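Local coordinates for protein probable thioesterase (Thermus thermophilus, PDB 1Z54) that probably hydrolyses fatty acyl-CoA thioesters, as a hotdog-fold member of the 4-hydroxybenzoyl-CoA thioesterase family, at residues A[1-14]-A[67-79]. Sequence-based numbering, arbitrary orientation.
Sequences MESVTRIKVRYAET and ARFGEVVEVRTRL
The ring of Tyr11 presents its edge to one face of Phe69, a T-shaped pair with planes at 89° and centroids 5.0 Å apart. The pair lies at one end of a hotdog sheet, where strand 3-8, outermost of the sheet within this chain, runs antiparallel to strand 72-82. Tyr11 CD1 sits over the centre of the Phe69 ring, and Tyr11 CB adds a CH-pi contact on that face. Phe69 CG is anti to the backbone N (chi1 173°), which carries the ring out toward the 3-10 segment 11-13; Thr14 CG2 packs on Phe69 CB. Gln16 of the third subunit and His45 of the second also touch Phe69. Val72 CG1 lies at the edge of the Arg6 guanidinium, near its plane. At the far end, Met1 CE is modelled over one guanidinium face of Arg76, closer than normal packing allows, so its exact place is doubtful. Arg76 NH2 forms a salt bridge with Glu94. Replacing Arg76 by alanine would probably leave Glu94 without this mate.

Between these ends, Ser3, Thr5 and Ile7 each exchange two backbone hydrogen bonds, with Thr77, Val75 and Val73 respectively. On this face Ser3, Val75 and Thr77 pack on helix 24-39, the hotdog's central helix, and Thr5 OG1 bonds to Asp35. Ile7 CB meets Val73 CG2 at 3.7 Å. On the other face, the Arg6 and Glu74 chains run side by side, CG to CG 4.0 Å.

Past the strand, Val9 N bonds to Glu71 O in the type II turn 68-71. A water donates to both Val9 O and Glu71 O. Its O also accepts from Gly70 N at 2.8 Å.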
loop_
_atom_site.group_PDB
_atom_site.type_symbol
_atom_site.label_atom_id
_atom_site.label_comp_id
_atom_site.label_asym_id
_atom_site.label_seq_id
_atom_site.Cartn_x
_atom_site.Cartn_y
_atom_site.Cartn_z
ATOM N N MET A 1 -7.470 22.759 -14.744
ATOM C CA MET A 1 -7.985 21.753 -15.717
ATOM C C MET A 1 -7.090 21.643 -16.953
ATOM O O MET A 1 -7.541 21.842 -18.083
ATOM C CB MET A 1 -9.413 22.117 -16.134
ATOM C CG MET A 1 -9.987 21.227 -17.228
ATOM S SD MET A 1 -9.741 19.475 -16.901
ATOM C CE MET A 1 -11.442 18.881 -16.884
ATOM N N GLU A 2 -5.815 21.332 -16.738
ATOM C CA GLU A 2 -4.879 21.189 -17.846
ATOM C C GLU A 2 -4.902 19.749 -18.350
ATOM O O GLU A 2 -5.305 19.496 -19.485
ATOM C CB GLU A 2 -3.463 21.575 -17.414
ATOM C CG GLU A 2 -3.261 23.064 -17.194
ATOM C CD GLU A 2 -3.266 23.856 -18.489
ATOM O OE1 GLU A 2 -2.376 23.617 -19.333
ATOM O OE2 GLU A 2 -4.154 24.715 -18.664
ATOM N N SER A 3 -4.478 18.805 -17.513
ATOM C CA SER A 3 -4.482 17.401 -17.921
ATOM C C SER A 3 -5.434 16.600 -17.042
ATOM O O SER A 3 -5.666 16.946 -15.886
ATOM C CB SER A 3 -3.080 16.800 -17.815
ATOM O OG SER A 3 -2.746 16.505 -16.466
ATOM N N VAL A 4 -5.987 15.527 -17.593
ATOM C CA VAL A 4 -6.903 14.684 -16.843
ATOM C C VAL A 4 -6.435 13.232 -16.856
ATOM O O VAL A 4 -6.125 12.675 -17.907
ATOM C CB VAL A 4 -8.330 14.756 -17.418
ATOM C CG1 VAL A 4 -9.273 13.907 -16.575
ATOM C CG2 VAL A 4 -8.799 16.203 -17.450
ATOM N N THR A 5 -6.388 12.626 -15.679
ATOM C CA THR A 5 -5.951 11.245 -15.551
ATOM C C THR A 5 -7.080 10.381 -15.022
ATOM O O THR A 5 -7.584 10.614 -13.925
ATOM C CB THR A 5 -4.766 11.129 -14.574
ATOM O OG1 THR A 5 -3.733 12.041 -14.967
ATOM C CG2 THR A 5 -4.212 9.705 -14.570
ATOM N N ARG A 6 -7.478 9.382 -15.801
ATOM C CA ARG A 6 -8.541 8.482 -15.371
ATOM C C ARG A 6 -7.937 7.338 -14.550
ATOM O O ARG A 6 -6.946 6.728 -14.949
ATOM C CB ARG A 6 -9.297 7.929 -16.584
ATOM C CG ARG A 6 -10.115 8.983 -17.322
ATOM C CD ARG A 6 -10.850 8.395 -18.518
ATOM N NE ARG A 6 -11.751 7.319 -18.116
ATOM C CZ ARG A 6 -12.580 6.684 -18.942
ATOM N NH1 ARG A 6 -13.362 5.716 -18.480
ATOM N NH2 ARG A 6 -12.629 7.016 -20.231
ATOM N N ILE A 7 -8.532 7.059 -13.396
ATOM C CA ILE A 7 -8.030 5.998 -12.531
ATOM C C ILE A 7 -9.150 5.081 -12.067
ATOM O O ILE A 7 -10.093 5.519 -11.406
ATOM C CB ILE A 7 -7.315 6.592 -11.286
ATOM C CG1 ILE A 7 -6.055 7.347 -11.717
ATOM C CG2 ILE A 7 -6.954 5.487 -10.305
ATOM C CD1 ILE A 7 -5.287 7.987 -10.563
ATOM N N LYS A 8 -9.052 3.807 -12.428
ATOM C CA LYS A 8 -10.048 2.827 -12.013
ATOM C C LYS A 8 -9.706 2.379 -10.591
ATOM O O LYS A 8 -8.616 1.863 -10.342
ATOM C CB LYS A 8 -10.029 1.628 -12.955
ATOM C CG LYS A 8 -11.064 0.559 -12.643
ATOM C CD LYS A 8 -11.042 -0.525 -13.713
ATOM C CE LYS A 8 -11.968 -1.675 -13.384
ATOM N NZ LYS A 8 -12.085 -2.635 -14.531
ATOM N N VAL A 9 -10.633 2.588 -9.658
ATOM C CA VAL A 9 -10.397 2.200 -8.272
ATOM C C VAL A 9 -10.097 0.715 -8.152
ATOM O O VAL A 9 -10.752 -0.118 -8.777
ATOM C CB VAL A 9 -11.604 2.517 -7.369
ATOM C CG1 VAL A 9 -11.348 1.972 -5.952
ATOM C CG2 VAL A 9 -11.833 4.020 -7.324
ATOM N N ARG A 10 -9.094 0.391 -7.352
ATOM C CA ARG A 10 -8.720 -0.996 -7.130
ATOM C C ARG A 10 -9.289 -1.472 -5.787
ATOM O O ARG A 10 -9.348 -0.714 -4.816
ATOM C CB ARG A 10 -7.192 -1.136 -7.188
ATOM C CG ARG A 10 -6.708 -1.571 -8.581
ATOM C CD ARG A 10 -5.650 -0.668 -9.229
ATOM N NE ARG A 10 -4.367 -0.705 -8.548
ATOM C CZ ARG A 10 -3.189 -0.533 -9.146
ATOM N NH1 ARG A 10 -2.072 -0.579 -8.431
ATOM N NH2 ARG A 10 -3.117 -0.340 -10.455
ATOM N N TYR A 11 -9.735 -2.725 -5.757
ATOM C CA TYR A 11 -10.327 -3.325 -4.566
ATOM C C TYR A 11 -9.431 -3.132 -3.342
ATOM O O TYR A 11 -9.899 -2.743 -2.271
ATOM C CB TYR A 11 -10.557 -4.821 -4.799
ATOM C CG TYR A 11 -11.522 -5.451 -3.824
ATOM C CD1 TYR A 11 -12.900 -5.304 -3.992
ATOM C CD2 TYR A 11 -11.063 -6.163 -2.714
ATOM C CE1 TYR A 11 -13.798 -5.845 -3.081
ATOM C CE2 TYR A 11 -11.955 -6.710 -1.790
ATOM C CZ TYR A 11 -13.321 -6.544 -1.981
ATOM O OH TYR A 11 -14.210 -7.057 -1.063
ATOM N N ALA A 12 -8.140 -3.406 -3.513
ATOM C CA ALA A 12 -7.164 -3.268 -2.435
ATOM C C ALA A 12 -7.134 -1.876 -1.808
ATOM O O ALA A 12 -6.711 -1.720 -0.668
ATOM C CB ALA A 12 -5.772 -3.620 -2.958
ATOM N N GLU A 13 -7.585 -0.868 -2.550
ATOM C CA GLU A 13 -7.568 0.506 -2.059
ATOM C C GLU A 13 -8.768 0.906 -1.181
ATOM O O GLU A 13 -8.776 1.980 -0.593
ATOM C CB GLU A 13 -7.415 1.457 -3.261
ATOM C CG GLU A 13 -6.273 1.017 -4.191
ATOM C CD GLU A 13 -6.172 1.823 -5.477
ATOM O OE1 GLU A 13 -7.216 2.108 -6.091
ATOM O OE2 GLU A 13 -5.038 2.153 -5.887
ATOM N N THR A 14 -9.774 0.043 -1.081
ATOM C CA THR A 14 -10.946 0.338 -0.253
ATOM C C THR A 14 -10.668 -0.005 1.222
ATOM O O THR A 14 -9.877 -0.909 1.510
ATOM C CB THR A 14 -12.168 -0.492 -0.704
ATOM O OG1 THR A 14 -11.905 -1.883 -0.476
ATOM C CG2 THR A 14 -12.454 -0.267 -2.179
ATOM N N ALA A 67 -14.871 7.830 -3.065
ATOM C CA ALA A 67 -14.731 7.099 -4.309
ATOM C C ALA A 67 -14.950 5.658 -3.855
ATOM O O ALA A 67 -14.675 5.322 -2.703
ATOM C CB ALA A 67 -13.325 7.273 -4.877
ATOM N N ARG A 68 -15.455 4.809 -4.738
ATOM C CA ARG A 68 -15.706 3.420 -4.365
ATOM C C ARG A 68 -15.230 2.415 -5.405
ATOM O O ARG A 68 -15.056 2.753 -6.584
ATOM C CB ARG A 68 -17.202 3.194 -4.135
ATOM C CG ARG A 68 -17.795 3.964 -2.977
ATOM C CD ARG A 68 -19.150 3.390 -2.588
ATOM N NE ARG A 68 -19.701 4.055 -1.409
ATOM C CZ ARG A 68 -20.210 5.284 -1.412
ATOM N NH1 ARG A 68 -20.248 5.991 -2.535
ATOM N NH2 ARG A 68 -20.669 5.815 -0.288
ATOM N N PHE A 69 -15.022 1.177 -4.959
ATOM C CA PHE A 69 -14.619 0.118 -5.866
ATOM C C PHE A 69 -15.778 -0.057 -6.837
ATOM O O PHE A 69 -16.939 -0.121 -6.427
ATOM C CB PHE A 69 -14.386 -1.191 -5.122
ATOM C CG PHE A 69 -14.141 -2.358 -6.035
ATOM C CD1 PHE A 69 -15.059 -3.401 -6.118
ATOM C CD2 PHE A 69 -13.000 -2.397 -6.840
ATOM C CE1 PHE A 69 -14.845 -4.471 -6.993
ATOM C CE2 PHE A 69 -12.777 -3.455 -7.719
ATOM C CZ PHE A 69 -13.700 -4.497 -7.797
ATOM N N GLY A 70 -15.461 -0.136 -8.121
ATOM C CA GLY A 70 -16.492 -0.269 -9.127
ATOM C C GLY A 70 -16.554 1.012 -9.936
ATOM O O GLY A 70 -17.109 1.034 -11.035
ATOM N N GLU A 71 -15.971 2.082 -9.399
ATOM C CA GLU A 71 -15.974 3.379 -10.077
ATOM C C GLU A 71 -14.630 3.727 -10.699
ATOM O O GLU A 71 -13.612 3.090 -10.419
ATOM C CB GLU A 71 -16.340 4.494 -9.095
ATOM C CG GLU A 71 -17.691 4.344 -8.413
ATOM C CD GLU A 71 -17.879 5.338 -7.274
ATOM O OE1 GLU A 71 -19.002 5.437 -6.741
ATOM O OE2 GLU A 71 -16.900 6.019 -6.902
ATOM N N VAL A 72 -14.648 4.750 -11.547
ATOM C CA VAL A 72 -13.456 5.264 -12.206
ATOM C C VAL A 72 -13.416 6.740 -11.837
ATOM O O VAL A 72 -14.442 7.417 -11.880
ATOM C CB VAL A 72 -13.545 5.112 -13.739
ATOM C CG1 VAL A 72 -12.390 5.834 -14.398
ATOM C CG2 VAL A 72 -13.518 3.625 -14.121
ATOM N N VAL A 73 -12.253 7.241 -11.438
ATOM C CA VAL A 73 -12.149 8.647 -11.061
ATOM C C VAL A 73 -11.269 9.413 -12.020
ATOM O O VAL A 73 -10.370 8.853 -12.651
ATOM C CB VAL A 73 -11.554 8.843 -9.643
ATOM C CG1 VAL A 73 -12.475 8.272 -8.601
ATOM C CG2 VAL A 73 -10.169 8.205 -9.572
ATOM N N GLU A 74 -11.543 10.707 -12.122
ATOM C CA GLU A 74 -10.775 11.586 -12.985
ATOM C C GLU A 74 -10.021 12.572 -12.118
ATOM O O GLU A 74 -10.597 13.200 -11.223
ATOM C CB GLU A 74 -11.697 12.330 -13.953
ATOM C CG GLU A 74 -12.255 11.447 -15.053
ATOM C CD GLU A 74 -13.059 12.222 -16.080
ATOM O OE1 GLU A 74 -13.376 11.640 -17.140
ATOM O OE2 GLU A 74 -13.379 13.406 -15.829
ATOM N N VAL A 75 -8.725 12.682 -12.373
ATOM C CA VAL A 75 -7.882 13.589 -11.623
ATOM C C VAL A 75 -7.364 14.667 -12.548
ATOM O O VAL A 75 -6.629 14.393 -13.497
ATOM C CB VAL A 75 -6.693 12.866 -10.991
ATOM C CG1 VAL A 75 -5.906 13.841 -10.128
ATOM C CG2 VAL A 75 -7.192 11.686 -10.160
ATOM N N ARG A 76 -7.773 15.895 -12.265
ATOM C CA ARG A 76 -7.372 17.042 -13.058
ATOM C C ARG A 76 -6.192 17.706 -12.375
ATOM O O ARG A 76 -6.267 18.063 -11.201
ATOM C CB ARG A 76 -8.548 18.016 -13.167
ATOM C CG ARG A 76 -9.770 17.393 -13.835
ATOM C CD ARG A 76 -11.050 18.179 -13.562
ATOM N NE ARG A 76 -10.969 19.560 -14.028
ATOM C CZ ARG A 76 -11.984 20.423 -13.981
ATOM N NH1 ARG A 76 -11.830 21.664 -14.427
ATOM N NH2 ARG A 76 -13.157 20.044 -13.489
ATOM N N THR A 77 -5.093 17.871 -13.097
ATOM C CA THR A 77 -3.935 18.501 -12.492
ATOM C C THR A 77 -3.325 19.611 -13.324
ATOM O O THR A 77 -3.306 19.567 -14.556
ATOM C CB THR A 77 -2.825 17.464 -12.141
ATOM O OG1 THR A 77 -1.547 17.959 -12.553
ATOM C CG2 THR A 77 -3.088 16.140 -12.790
ATOM N N ARG A 78 -2.848 20.629 -12.631
ATOM C CA ARG A 78 -2.208 21.730 -13.311
ATOM C C ARG A 78 -1.064 22.212 -12.453
ATOM O O ARG A 78 -1.024 21.958 -11.247
ATOM C CB ARG A 78 -3.209 22.861 -13.562
ATOM C CG ARG A 78 -3.580 23.674 -12.341
ATOM C CD ARG A 78 -4.445 24.856 -12.754
ATOM N NE ARG A 78 -4.334 25.959 -11.805
ATOM C CZ ARG A 78 -4.830 25.935 -10.576
ATOM N NH1 ARG A 78 -5.483 24.864 -10.143
ATOM N NH2 ARG A 78 -4.658 26.978 -9.776
ATOM N N LEU A 79 -0.113 22.881 -13.085
ATOM C CA LEU A 79 1.029 23.424 -12.378
ATOM C C LEU A 79 0.579 24.807 -11.933
ATOM O O LEU A 79 0.529 25.740 -12.739
ATOM C CB LEU A 79 2.231 23.518 -13.319
ATOM C CG LEU A 79 3.543 24.069 -12.762
ATOM C CD1 LEU A 79 3.989 23.237 -11.572
ATOM C CD2 LEU A 79 4.607 24.051 -13.861
HETATM O O HOH W 1 -13.245 0.439 -9.691
#